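Local coordinates for protein cellulose 1,4-beta-cellobiosidase (Thermobifida fusca, PDB 4JJJ) that probably hydrolyses the beta-1,4 links of cellulose to release cellobiose, this chain being its family 48 glycoside hydrolase domain with an (alpha/alpha)6 fold, at residues G19-F24 / H618-Q623; L27-H32 / E51-Y56. The protein carries 1 engineered substitution. All blocks are in the same frame, centred on the assembly; numbering follows the deposited sequence. Where two conformers were deposited one is given.

Contact 1: residues G19-F24 / H618-Q623; sequences GYFREF and HRFWAQ. With GLC (alpha-D-glucopyranose), chain C; BGC (beta-D-glucopyranose), chain B; BGC (beta-D-glucopyranose), chain D.
F620 turns the edge of its ring toward the face of F21, an offset edge-to-face pair with centroids 5.2 Å apart and planes at 73°. The meeting is made by the far ends of both rings, since F620 CE1 lies 3.5 Å from F21 CZ. F620 CG is anti to its backbone N (chi1 -175°), which starts the side chain off beside the carbonyl carbon from the first turn of helix 620-637. The same ring has a second partner: Y20 CD1 sits at its edge, near the ring plane, 4.0 Å from F620 CD1. Neighbouring atoms on one side of F620 thus serve two consecutive residues, and P30, A52, Y56 and I13 pack around it.

Y20 aims its side chain at the start of the helix. Its OH comes 3.2 Å from Q623 CG and 3.5 Å from H618 CB. The Y20 and Q623 side chains cross at about a right angle, yet ring and amide planes differ by only 22°. These are contacts with carbon. The hydroxyl's hydrogen bond goes to the carbonyl of I539, Q623 NE2 bonds the carbonyl of I541 and OE1 the amide of Q9, and the H618 imidazole binds D537 and E35.

R619, at the N-cap position, has its CB directed away from 19-24, and its guanidinium, salt-bridged to E40 and E545, has C6 of a glucose, modelled as two alternative anomers, over one face. W621 NE1 donates a nearly straight hydrogen bond of 3.0 Å to O2 of the chain D glucose, that oxygen lying in the indole plane.

No hydrogen bond crosses between the segments, so their union rests on aromatic and aliphatic surfaces, while the polar tips bond to loop residues and, through Q9, to helix 2-14; the N-terminal turn of helix 620-637 joins this apolar seam to the sugar-binding pocket.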
ATOM      1  N   GLY A  19     -14.863 -11.881  13.998  1.00  7.56           N
ATOM      2  CA  GLY A  19     -15.016 -11.841  12.566  1.00  7.34           C
ATOM      3  C   GLY A  19     -13.922 -11.145  11.768  1.00  6.74           C
ATOM      4  O   GLY A  19     -14.205 -10.766  10.641  1.00  6.89           O
ATOM      5  N   TYR A  20     -12.695 -11.071  12.282  1.00  6.36           N
ATOM      6  CA  TYR A  20     -11.589 -10.432  11.514  1.00  6.39           C
ATOM      7  C   TYR A  20     -11.039 -11.302  10.352  1.00  6.07           C
ATOM      8  O   TYR A  20     -10.311 -10.767   9.510  1.00  6.24           O
ATOM      9  CB  TYR A  20     -10.468 -10.006  12.445  1.00  6.04           C
ATOM     10  CG  TYR A  20     -10.752  -8.801  13.287  1.00  5.37           C
ATOM     11  CD1 TYR A  20     -10.623  -7.522  12.768  1.00  5.12           C
ATOM     12  CD2 TYR A  20     -11.200  -8.913  14.606  1.00  5.41           C
ATOM     13  CE1 TYR A  20     -10.918  -6.414  13.492  1.00  5.03           C
ATOM     14  CE2 TYR A  20     -11.438  -7.814  15.386  1.00  5.66           C
ATOM     15  CZ  TYR A  20     -11.313  -6.558  14.862  1.00  5.16           C
ATOM     16  OH  TYR A  20     -11.587  -5.499  15.636  1.00  6.21           O
ATOM     17  N   PHE A  21     -11.213 -12.615  10.413  1.00  6.20           N
ATOM     18  CA  PHE A  21     -10.575 -13.531   9.522  1.00  6.97           C
ATOM     19  C   PHE A  21     -11.539 -14.557   8.921  1.00  7.86           C
ATOM     20  O   PHE A  21     -12.613 -14.822   9.499  1.00  8.71           O
ATOM     21  CB  PHE A  21      -9.512 -14.366  10.166  1.00  7.04           C
ATOM     22  CG  PHE A  21      -8.349 -13.665  10.832  1.00  6.05           C
ATOM     23  CD1 PHE A  21      -7.099 -13.568  10.223  1.00  5.88           C
ATOM     24  CD2 PHE A  21      -8.446 -13.266  12.188  1.00  5.85           C
ATOM     25  CE1 PHE A  21      -6.009 -13.031  10.843  1.00  5.96           C
ATOM     26  CE2 PHE A  21      -7.335 -12.728  12.793  1.00  5.65           C
ATOM     27  CZ  PHE A  21      -6.096 -12.550  12.171  1.00  5.91           C
ATOM     28  N   ARG A  22     -11.143 -15.143   7.799  0.50  8.39           N
ATOM     29  CA  ARG A  22     -11.745 -16.408   7.318  0.50  8.83           C
ATOM     30  C   ARG A  22     -10.689 -17.488   7.400  0.50  9.82           C
ATOM     31  O   ARG A  22      -9.537 -17.277   7.001  0.50  8.77           O
ATOM     32  CB  ARG A  22     -12.271 -16.249   5.910  0.50 10.30           C
ATOM     33  CG  ARG A  22     -12.845 -17.548   5.369  0.50 11.13           C
ATOM     34  CD  ARG A  22     -13.650 -17.258   4.085  0.50 12.12           C
ATOM     35  NE  ARG A  22     -14.234 -18.483   3.521  0.50 14.01           N
ATOM     36  CZ  ARG A  22     -15.314 -18.482   2.748  0.50 14.79           C
ATOM     37  NH1 ARG A  22     -15.928 -17.353   2.512  0.50 17.86           N
ATOM     38  NH2 ARG A  22     -15.798 -19.624   2.219  0.50 13.69           N
ATOM     39  N   GLU A  23     -11.080 -18.686   7.893  1.00 10.29           N
ATOM     40  CA  GLU A  23     -10.183 -19.781   8.044  1.00 11.12           C
ATOM     41  C   GLU A  23     -10.380 -20.694   6.850  1.00 10.69           C
ATOM     42  O   GLU A  23     -11.519 -21.003   6.449  1.00 11.68           O
ATOM     43  CB  GLU A  23     -10.551 -20.576   9.309  1.00 13.91           C
ATOM     44  CG  GLU A  23      -9.468 -21.601   9.571  1.00 18.49           C
ATOM     45  CD  GLU A  23      -9.624 -22.300  10.898  1.00 28.53           C
ATOM     46  OE1 GLU A  23      -9.792 -21.618  11.941  1.00 33.23           O
ATOM     47  OE2 GLU A  23      -9.481 -23.543  10.863  1.00 33.66           O
ATOM     48  N   PHE A  24      -9.276 -21.056   6.277  1.00 11.37           N
ATOM     49  CA  PHE A  24      -9.163 -22.043   5.174  1.00 13.79           C
ATOM     50  C   PHE A  24      -8.196 -23.133   5.625  1.00 17.42           C
ATOM     51  O   PHE A  24      -6.972 -22.953   5.696  1.00 15.43           O
ATOM     52  CB  PHE A  24      -8.587 -21.370   3.885  1.00 12.97           C
ATOM     53  CG  PHE A  24      -9.439 -20.346   3.291  1.00 13.66           C
ATOM     54  CD1 PHE A  24     -10.268 -20.615   2.234  1.00 12.61           C
ATOM     55  CD2 PHE A  24      -9.350 -18.992   3.743  1.00 12.87           C
ATOM     56  CE1 PHE A  24     -11.064 -19.675   1.693  1.00 14.04           C
ATOM     57  CE2 PHE A  24     -10.098 -18.045   3.172  1.00 12.51           C
ATOM     58  CZ  PHE A  24     -10.950 -18.340   2.150  1.00 13.20           C
ATOM     59  N   HIS A 618     -14.055  -1.476  12.274  1.00  5.54           N
ATOM     60  CA  HIS A 618     -12.936  -2.315  12.794  1.00  5.91           C
ATOM     61  C   HIS A 618     -12.156  -2.773  11.562  1.00  5.19           C
ATOM     62  O   HIS A 618     -12.269  -3.894  11.063  1.00  5.29           O
ATOM     63  CB  HIS A 618     -13.525  -3.445  13.598  1.00  6.19           C
ATOM     64  CG  HIS A 618     -14.333  -2.939  14.744  1.00  6.86           C
ATOM     65  ND1 HIS A 618     -15.659  -2.677  14.579  1.00  8.28           N
ATOM     66  CD2 HIS A 618     -14.056  -2.596  16.039  1.00  7.51           C
ATOM     67  CE1 HIS A 618     -16.173  -2.187  15.691  1.00  9.05           C
ATOM     68  NE2 HIS A 618     -15.232  -2.172  16.608  1.00  7.99           N
ATOM     69  N   ARG A 619     -11.253  -1.911  11.051  1.00  5.70           N
ATOM     70  CA  ARG A 619     -10.293  -2.192   9.987  1.00  5.26           C
ATOM     71  C   ARG A 619      -9.186  -3.034  10.584  1.00  5.04           C
ATOM     72  O   ARG A 619      -8.643  -2.691  11.601  1.00  4.83           O
ATOM     73  CB  ARG A 619      -9.706  -0.931   9.404  1.00  5.54           C
ATOM     74  CG  ARG A 619     -10.764  -0.066   8.663  1.00  5.36           C
ATOM     75  CD  ARG A 619     -10.061   1.271   8.278  1.00  5.37           C
ATOM     76  NE  ARG A 619     -10.980   2.137   7.534  1.00  5.87           N
ATOM     77  CZ  ARG A 619     -11.843   2.972   8.074  1.00  6.18           C
ATOM     78  NH1 ARG A 619     -11.966   3.078   9.373  1.00  5.48           N
ATOM     79  NH2 ARG A 619     -12.579   3.709   7.262  1.00  6.46           N
ATOM     80  N   PHE A 620      -8.884  -4.111   9.920  1.00  4.98           N
ATOM     81  CA  PHE A 620      -7.823  -5.031  10.444  1.00  4.87           C
ATOM     82  C   PHE A 620      -6.510  -4.319  10.775  1.00  4.89           C
ATOM     83  O   PHE A 620      -5.953  -4.444  11.869  1.00  4.79           O
ATOM     84  CB  PHE A 620      -7.609  -6.178   9.512  1.00  4.99           C
ATOM     85  CG  PHE A 620      -6.634  -7.217  10.030  1.00  4.96           C
ATOM     86  CD1 PHE A 620      -7.026  -8.128  11.036  1.00  5.85           C
ATOM     87  CD2 PHE A 620      -5.310  -7.294   9.603  1.00  4.94           C
ATOM     88  CE1 PHE A 620      -6.165  -9.080  11.549  1.00  5.80           C
ATOM     89  CE2 PHE A 620      -4.446  -8.239  10.136  1.00  4.99           C
ATOM     90  CZ  PHE A 620      -4.863  -9.134  11.111  1.00  5.05           C
ATOM     91  N   TRP A 621      -6.022  -3.567   9.819  1.00  4.94           N
ATOM     92  CA  TRP A 621      -4.741  -2.897   9.959  1.00  4.80           C
ATOM     93  C   TRP A 621      -4.822  -1.959  11.136  1.00  5.04           C
ATOM     94  O   TRP A 621      -3.871  -1.829  11.860  1.00  5.46           O
ATOM     95  CB  TRP A 621      -4.328  -2.231   8.693  1.00  4.83           C
ATOM     96  CG  TRP A 621      -4.979  -0.903   8.286  1.00  4.58           C
ATOM     97  CD1 TRP A 621      -5.916  -0.717   7.348  1.00  5.14           C
ATOM     98  CD2 TRP A 621      -4.723   0.439   8.829  1.00  4.98           C
ATOM     99  NE1 TRP A 621      -6.230   0.590   7.226  1.00  5.70           N
ATOM    100  CE2 TRP A 621      -5.487   1.336   8.096  1.00  5.30           C
ATOM    101  CE3 TRP A 621      -3.819   0.945   9.777  1.00  4.93           C
ATOM    102  CZ2 TRP A 621      -5.444   2.689   8.291  1.00  5.66           C
ATOM    103  CZ3 TRP A 621      -3.758   2.268   9.972  1.00  5.38           C
ATOM    104  CH2 TRP A 621      -4.583   3.163   9.236  1.00  5.36           C
ATOM    105  N   ALA A 622      -5.910  -1.265  11.336  1.00  4.17           N
ATOM    106  CA  ALA A 622      -6.028  -0.256  12.388  1.00  4.24           C
ATOM    107  C   ALA A 622      -6.033  -0.952  13.752  1.00  4.32           C
ATOM    108  O   ALA A 622      -5.494  -0.455  14.737  1.00  4.87           O
ATOM    109  CB  ALA A 622      -7.279   0.601  12.193  1.00  4.59           C
ATOM    110  N   GLN A 623      -6.806  -2.056  13.844  1.00  4.60           N
ATOM    111  CA  GLN A 623      -6.878  -2.778  15.106  1.00  4.92           C
ATOM    112  C   GLN A 623      -5.528  -3.344  15.474  1.00  5.46           C
ATOM    113  O   GLN A 623      -5.156  -3.354  16.654  1.00  5.42           O
ATOM    114  CB  GLN A 623      -7.967  -3.855  15.051  1.00  4.96           C
ATOM    115  CG  GLN A 623      -9.385  -3.293  14.762  1.00  5.01           C
ATOM    116  CD  GLN A 623      -9.792  -2.261  15.817  1.00  5.63           C
ATOM    117  OE1 GLN A 623      -9.758  -2.543  17.031  1.00  6.71           O
ATOM    118  NE2 GLN A 623     -10.155  -1.082  15.410  1.00  6.56           N
TER
HETATM  119  C1  GLC C   1     -10.177   7.566   5.873  0.50 13.96           C
HETATM  120  C2  GLC C   1      -9.295   7.838   4.722  0.50 13.76           C
HETATM  121  C3  GLC C   1      -8.956   6.522   3.974  0.50 13.44           C
HETATM  122  C4  GLC C   1      -8.342   5.498   4.935  0.50 11.25           C
HETATM  123  C5  GLC C   1      -9.303   5.383   6.122  0.50 11.33           C
HETATM  124  C6  GLC C   1      -8.843   4.502   7.247  0.50 11.62           C
HETATM  125  O1  GLC C   1     -11.296   7.051   5.267  0.50 14.06           O
HETATM  126  O2  GLC C   1     -10.053   8.654   3.725  0.50 14.86           O
HETATM  127  O3  GLC C   1      -8.136   6.764   2.843  0.50 14.63           O
HETATM  128  O4  GLC C   1      -8.285   4.205   4.295  0.50  9.67           O
HETATM  129  O5  GLC C   1      -9.501   6.665   6.723  0.50 12.92           O
HETATM  130  O6  GLC C   1      -7.698   5.052   7.796  0.50 12.02           O
HETATM  131  C2  BGC B   1      -8.816   8.003   4.611  0.50  5.92           C
HETATM  132  C3  BGC B   1      -8.542   6.687   3.892  0.50  5.25           C
HETATM  133  C4  BGC B   1      -8.252   5.562   4.908  0.50  4.54           C
HETATM  134  C5  BGC B   1      -9.226   5.483   6.100  0.50  4.76           C
HETATM  135  C6  BGC B   1      -8.721   4.596   7.240  0.50  4.76           C
HETATM  136  C1  BGC B   1      -9.820   7.817   5.723  0.50  6.37           C
HETATM  137  O1  BGC B   1      -9.949   9.116   6.389  0.50  9.23           O
HETATM  138  O2  BGC B   1      -9.302   8.900   3.557  0.50  5.66           O
HETATM  139  O3  BGC B   1      -7.444   6.820   2.984  0.50  5.82           O
HETATM  140  O4  BGC B   1      -8.251   4.273   4.291  0.50  3.63           O
HETATM  141  O5  BGC B   1      -9.423   6.783   6.656  0.50  5.70           O
HETATM  142  O6  BGC B   1      -7.561   5.098   7.854  0.50  4.84           O
HETATM  143  C2  BGC D   2      -7.148   2.237   3.832  0.50  2.90           C
HETATM  144  C3  BGC D   2      -5.806   1.552   3.589  0.50  2.77           C
HETATM  145  C4  BGC D   2      -4.959   2.368   2.569  0.50  2.76           C
HETATM  146  C5  BGC D   2      -4.923   3.878   2.916  0.50  2.74           C
HETATM  147  C6  BGC D   2      -4.251   4.661   1.813  0.50  2.74           C
HETATM  148  C1  BGC D   2      -6.977   3.698   4.206  0.50  3.11           C
HETATM  149  O2  BGC D   2      -7.826   1.595   4.905  0.50  2.92           O
HETATM  150  O3  BGC D   2      -6.085   0.208   3.124  0.50  2.86           O
HETATM  151  O4  BGC D   2      -3.630   1.811   2.540  0.50  2.67           O
HETATM  152  O5  BGC D   2      -6.271   4.322   3.116  0.50  2.90           O
HETATM  153  O6  BGC D   2      -4.912   4.467   0.577  0.50  2.72           O

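Contact 2: residues L27-H32 / E51-Y56; sequences LLVPYH and EAFSYY. With BGC (beta-D-glucopyranose), chain D.
P30 is the centre of the tight part, lying against three side chains of helix 50-67. Its CD stands over the face of F53, a CH-pi contact 4.1 Å from the ring centroid and 14° off the normal. The same CD is 4.0 Å from Y56 CD2, and P30 CG meets A52 CB at 3.9 Å. V29, although its CB points away from the helix, brings CG1 to 4.0 Å from F53 CZ.

At the L28 end a water supplements direct contact: it accepts from L28 N and donates to Y56 OH 2.7 Å away, lying in the plane of the phenol ring, while L28 CB touches that OH at 3.6 Å. The other end is looser. H32 and E51 stay apart, with H32 CE1 4.3 Å from E51 OE1, and a second water joins H32 ND1 to E51 OE1. H32 NE2 is hydrogen-bonded to E40.

E51, the predicted proton donor, is extended beyond CG and takes hydrogen bonds from O3 and O4 of the chain D glucose, one on each carboxylate oxygen, that from O4 to OE2 being 2.6 Å. An alanine here would probably leave both sugar hydroxyls without these acceptors and the H32-bound water without its carboxylate partner. The apolar packing thus fixes strand against helix, and the polar end, where H32 and E51 line the glycan pocket, is given over to water and bound glucose.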
ATOM      1  N   LEU A  27      -5.604 -22.332   8.311  1.00 12.30           N
ATOM      2  CA  LEU A  27      -4.832 -21.082   8.088  1.00 10.79           C
ATOM      3  C   LEU A  27      -5.799 -19.935   8.043  1.00  9.89           C
ATOM      4  O   LEU A  27      -6.927 -20.102   7.664  1.00 11.84           O
ATOM      5  CB  LEU A  27      -4.062 -21.118   6.775  1.00 10.56           C
ATOM      6  CG  LEU A  27      -2.877 -22.122   6.697  1.00 10.34           C
ATOM      7  CD1 LEU A  27      -2.384 -22.223   5.273  1.00 11.74           C
ATOM      8  CD2 LEU A  27      -1.823 -21.821   7.723  1.00 11.63           C
ATOM      9  N   LEU A  28      -5.364 -18.764   8.511  1.00  8.40           N
ATOM     10  CA  LEU A  28      -6.213 -17.590   8.616  1.00  7.46           C
ATOM     11  C   LEU A  28      -5.867 -16.559   7.544  1.00  6.99           C
ATOM     12  O   LEU A  28      -4.721 -16.278   7.308  1.00  7.18           O
ATOM     13  CB  LEU A  28      -6.037 -16.968   9.990  1.00  7.84           C
ATOM     14  CG  LEU A  28      -6.331 -17.866  11.165  1.00  8.89           C
ATOM     15  CD1 LEU A  28      -6.054 -17.147  12.435  1.00 10.65           C
ATOM     16  CD2 LEU A  28      -7.730 -18.334  11.159  1.00  9.82           C
ATOM     17  N   VAL A  29      -6.922 -16.011   6.987  1.00  5.91           N
ATOM     18  CA  VAL A  29      -6.840 -14.916   6.016  1.00  5.88           C
ATOM     19  C   VAL A  29      -7.622 -13.726   6.579  1.00  6.37           C
ATOM     20  O   VAL A  29      -8.842 -13.783   6.769  1.00  6.34           O
ATOM     21  CB  VAL A  29      -7.397 -15.339   4.648  1.00  5.90           C
ATOM     22  CG1 VAL A  29      -7.366 -14.154   3.621  1.00  5.98           C
ATOM     23  CG2 VAL A  29      -6.643 -16.494   4.099  1.00  6.59           C
ATOM     24  N   PRO A  30      -6.925 -12.627   6.891  1.00  5.39           N
ATOM     25  CA  PRO A  30      -7.635 -11.473   7.444  1.00  5.60           C
ATOM     26  C   PRO A  30      -8.455 -10.761   6.391  1.00  5.36           C
ATOM     27  O   PRO A  30      -8.050 -10.721   5.230  1.00  5.89           O
ATOM     28  CB  PRO A  30      -6.515 -10.519   7.896  1.00  5.90           C
ATOM     29  CG  PRO A  30      -5.387 -10.839   6.956  1.00  5.76           C
ATOM     30  CD  PRO A  30      -5.484 -12.381   6.807  1.00  5.91           C
ATOM     31  N   TYR A  31      -9.583 -10.225   6.779  1.00  5.19           N
ATOM     32  CA  TYR A  31     -10.351  -9.320   5.939  1.00  5.35           C
ATOM     33  C   TYR A  31      -9.792  -7.940   6.069  1.00  5.34           C
ATOM     34  O   TYR A  31      -9.154  -7.602   7.043  1.00  5.82           O
ATOM     35  CB  TYR A  31     -11.797  -9.309   6.420  1.00  5.74           C
ATOM     36  CG  TYR A  31     -12.587 -10.615   6.309  1.00  6.38           C
ATOM     37  CD1 TYR A  31     -12.736 -11.281   5.077  1.00  6.24           C
ATOM     38  CD2 TYR A  31     -13.240 -11.119   7.395  1.00  7.08           C
ATOM     39  CE1 TYR A  31     -13.544 -12.395   4.960  1.00  7.12           C
ATOM     40  CE2 TYR A  31     -14.019 -12.249   7.273  1.00  6.74           C
ATOM     41  CZ  TYR A  31     -14.140 -12.852   6.068  1.00  7.41           C
ATOM     42  OH  TYR A  31     -14.971 -14.001   5.951  1.00  9.20           O
ATOM     43  N   HIS A  32     -10.135  -7.064   5.103  1.00  5.33           N
ATOM     44  CA  HIS A  32      -9.815  -5.630   5.221  1.00  5.00           C
ATOM     45  C   HIS A  32     -10.434  -5.053   6.494  1.00  5.16           C
ATOM     46  O   HIS A  32      -9.832  -4.330   7.249  1.00  5.92           O
ATOM     47  CB  HIS A  32     -10.258  -4.876   3.988  1.00  4.82           C
ATOM     48  CG  HIS A  32     -10.043  -3.391   4.138  1.00  4.83           C
ATOM     49  ND1 HIS A  32      -8.786  -2.816   4.060  1.00  5.42           N
ATOM     50  CD2 HIS A  32     -10.918  -2.377   4.319  1.00  5.10           C
ATOM     51  CE1 HIS A  32      -8.895  -1.522   4.219  1.00  5.43           C
ATOM     52  NE2 HIS A  32     -10.178  -1.207   4.346  1.00  4.98           N
ATOM     53  N   GLU A  51      -1.436  -5.432   2.420  1.00  4.40           N
ATOM     54  CA  GLU A  51      -1.361  -4.639   3.583  1.00  4.42           C
ATOM     55  C   GLU A  51      -1.822  -5.431   4.813  1.00  4.46           C
ATOM     56  O   GLU A  51      -1.184  -5.429   5.852  1.00  4.21           O
ATOM     57  CB  GLU A  51      -2.183  -3.349   3.354  1.00  4.66           C
ATOM     58  CG  GLU A  51      -2.551  -2.572   4.609  1.00  5.31           C
ATOM     59  CD  GLU A  51      -3.398  -1.395   4.223  1.00  5.34           C
ATOM     60  OE1 GLU A  51      -4.642  -1.484   4.327  1.00  6.60           O
ATOM     61  OE2 GLU A  51      -2.817  -0.378   3.700  1.00  5.60           O
ATOM     62  N   ALA A  52      -3.037  -5.956   4.753  1.00  4.70           N
ATOM     63  CA  ALA A  52      -3.562  -6.717   5.903  1.00  4.49           C
ATOM     64  C   ALA A  52      -2.662  -7.828   6.312  1.00  4.44           C
ATOM     65  O   ALA A  52      -2.446  -8.049   7.500  1.00  4.80           O
ATOM     66  CB  ALA A  52      -4.943  -7.200   5.627  1.00  4.59           C
ATOM     67  N   PHE A  53      -2.115  -8.539   5.306  1.00  4.69           N
ATOM     68  CA  PHE A  53      -1.171  -9.602   5.659  1.00  5.18           C
ATOM     69  C   PHE A  53       0.094  -9.119   6.341  1.00  5.54           C
ATOM     70  O   PHE A  53       0.486  -9.685   7.339  1.00  5.40           O
ATOM     71  CB  PHE A  53      -0.825 -10.499   4.427  1.00  5.77           C
ATOM     72  CG  PHE A  53      -1.769 -11.603   4.150  1.00  6.29           C
ATOM     73  CD1 PHE A  53      -1.613 -12.853   4.812  1.00  7.59           C
ATOM     74  CD2 PHE A  53      -2.776 -11.495   3.189  1.00  6.95           C
ATOM     75  CE1 PHE A  53      -2.457 -13.893   4.522  1.00  7.78           C
ATOM     76  CE2 PHE A  53      -3.635 -12.553   2.994  1.00  8.26           C
ATOM     77  CZ  PHE A  53      -3.438 -13.739   3.551  1.00  7.29           C
ATOM     78  N   SER A  54       0.589  -7.934   5.936  1.00  5.48           N
ATOM     79  CA  SER A  54       1.762  -7.381   6.610  1.00  5.28           C
ATOM     80  C   SER A  54       1.468  -7.038   8.039  1.00  5.03           C
ATOM     81  O   SER A  54       2.300  -7.203   8.930  1.00  5.51           O
ATOM     82  CB  SER A  54       2.360  -6.227   5.828  1.00  5.63           C
ATOM     83  OG  SER A  54       1.563  -5.064   5.771  1.00  4.55           O
ATOM     84  N   TYR A  55       0.243  -6.543   8.315  1.00  4.82           N
ATOM     85  CA  TYR A  55      -0.176  -6.250   9.649  1.00  4.66           C
ATOM     86  C   TYR A  55      -0.433  -7.520  10.495  1.00  4.81           C
ATOM     87  O   TYR A  55      -0.171  -7.531  11.683  1.00  5.30           O
ATOM     88  CB  TYR A  55      -1.403  -5.322   9.664  1.00  4.97           C
ATOM     89  CG  TYR A  55      -1.055  -3.874   9.577  1.00  4.61           C
ATOM     90  CD1 TYR A  55      -0.833  -3.127  10.740  1.00  4.97           C
ATOM     91  CD2 TYR A  55      -0.959  -3.215   8.349  1.00  4.75           C
ATOM     92  CE1 TYR A  55      -0.528  -1.797  10.647  1.00  4.99           C
ATOM     93  CE2 TYR A  55      -0.596  -1.842   8.268  1.00  4.52           C
ATOM     94  CZ  TYR A  55      -0.412  -1.140   9.387  1.00  5.12           C
ATOM     95  OH  TYR A  55      -0.118   0.200   9.384  1.00  4.91           O
ATOM     96  N   TYR A  56      -0.885  -8.588   9.846  1.00  4.80           N
ATOM     97  CA  TYR A  56      -1.084  -9.877  10.503  1.00  5.31           C
ATOM     98  C   TYR A  56       0.262 -10.382  10.988  1.00  5.22           C
ATOM     99  O   TYR A  56       0.427 -10.782  12.141  1.00  5.31           O
ATOM    100  CB  TYR A  56      -1.758 -10.825   9.546  1.00  5.73           C
ATOM    101  CG  TYR A  56      -2.065 -12.243  10.004  1.00  4.98           C
ATOM    102  CD1 TYR A  56      -2.084 -12.631  11.346  1.00  5.34           C
ATOM    103  CD2 TYR A  56      -2.311 -13.227   9.010  1.00  5.29           C
ATOM    104  CE1 TYR A  56      -2.360 -13.981  11.689  1.00  5.21           C
ATOM    105  CE2 TYR A  56      -2.570 -14.553   9.336  1.00  5.14           C
ATOM    106  CZ  TYR A  56      -2.531 -14.866  10.675  1.00  5.50           C
ATOM    107  OH  TYR A  56      -2.694 -16.253  10.973  1.00  6.60           O
TER
HETATM  108  C2  BGC D   2      -7.148   2.237   3.832  0.50  2.90           C
HETATM  109  C3  BGC D   2      -5.806   1.552   3.589  0.50  2.77           C
HETATM  110  C4  BGC D   2      -4.959   2.368   2.569  0.50  2.76           C
HETATM  111  C5  BGC D   2      -4.923   3.878   2.916  0.50  2.74           C
HETATM  112  C6  BGC D   2      -4.251   4.661   1.813  0.50  2.74           C
HETATM  113  C1  BGC D   2      -6.977   3.698   4.206  0.50  3.11           C
HETATM  114  O2  BGC D   2      -7.826   1.595   4.905  0.50  2.92           O
HETATM  115  O3  BGC D   2      -6.085   0.208   3.124  0.50  2.86           O
HETATM  116  O4  BGC D   2      -3.630   1.811   2.540  0.50  2.67           O
HETATM  117  O5  BGC D   2      -6.271   4.322   3.116  0.50  2.90           O
HETATM  118  O6  BGC D   2      -4.912   4.467   0.577  0.50  2.72           O
HETATM  119  O   HOH W   1      -2.633 -18.580   9.553  1.00  7.24           O
HETATM  120  O   HOH W   2      -6.181  -3.722   4.336  1.00  4.34           O

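Overall arrangement
The two contacts have centres about 7 Å apart and lie on the same side of the chain's centre. Strands 21-24 and 27-30, successive in sequence, pair as a two-stranded antiparallel sheet, with R22 N 2.9 Å from V29 O. Contact 2 is local, joining the hairpin to helix 50-67 with 18 residues between its segments, whereas contact 1 spans 593 residues to bring the C-terminal helix 620-637 against the same hairpin. The two helices also meet, F620 packing on A52, and F620 N lies 2.8 Å from H32 O, a probable hydrogen bond. Both contacts reach the chain D glucose, so residues from near both ends of the chain, H32, E51, R619 and W621, contribute to the glycan pocket.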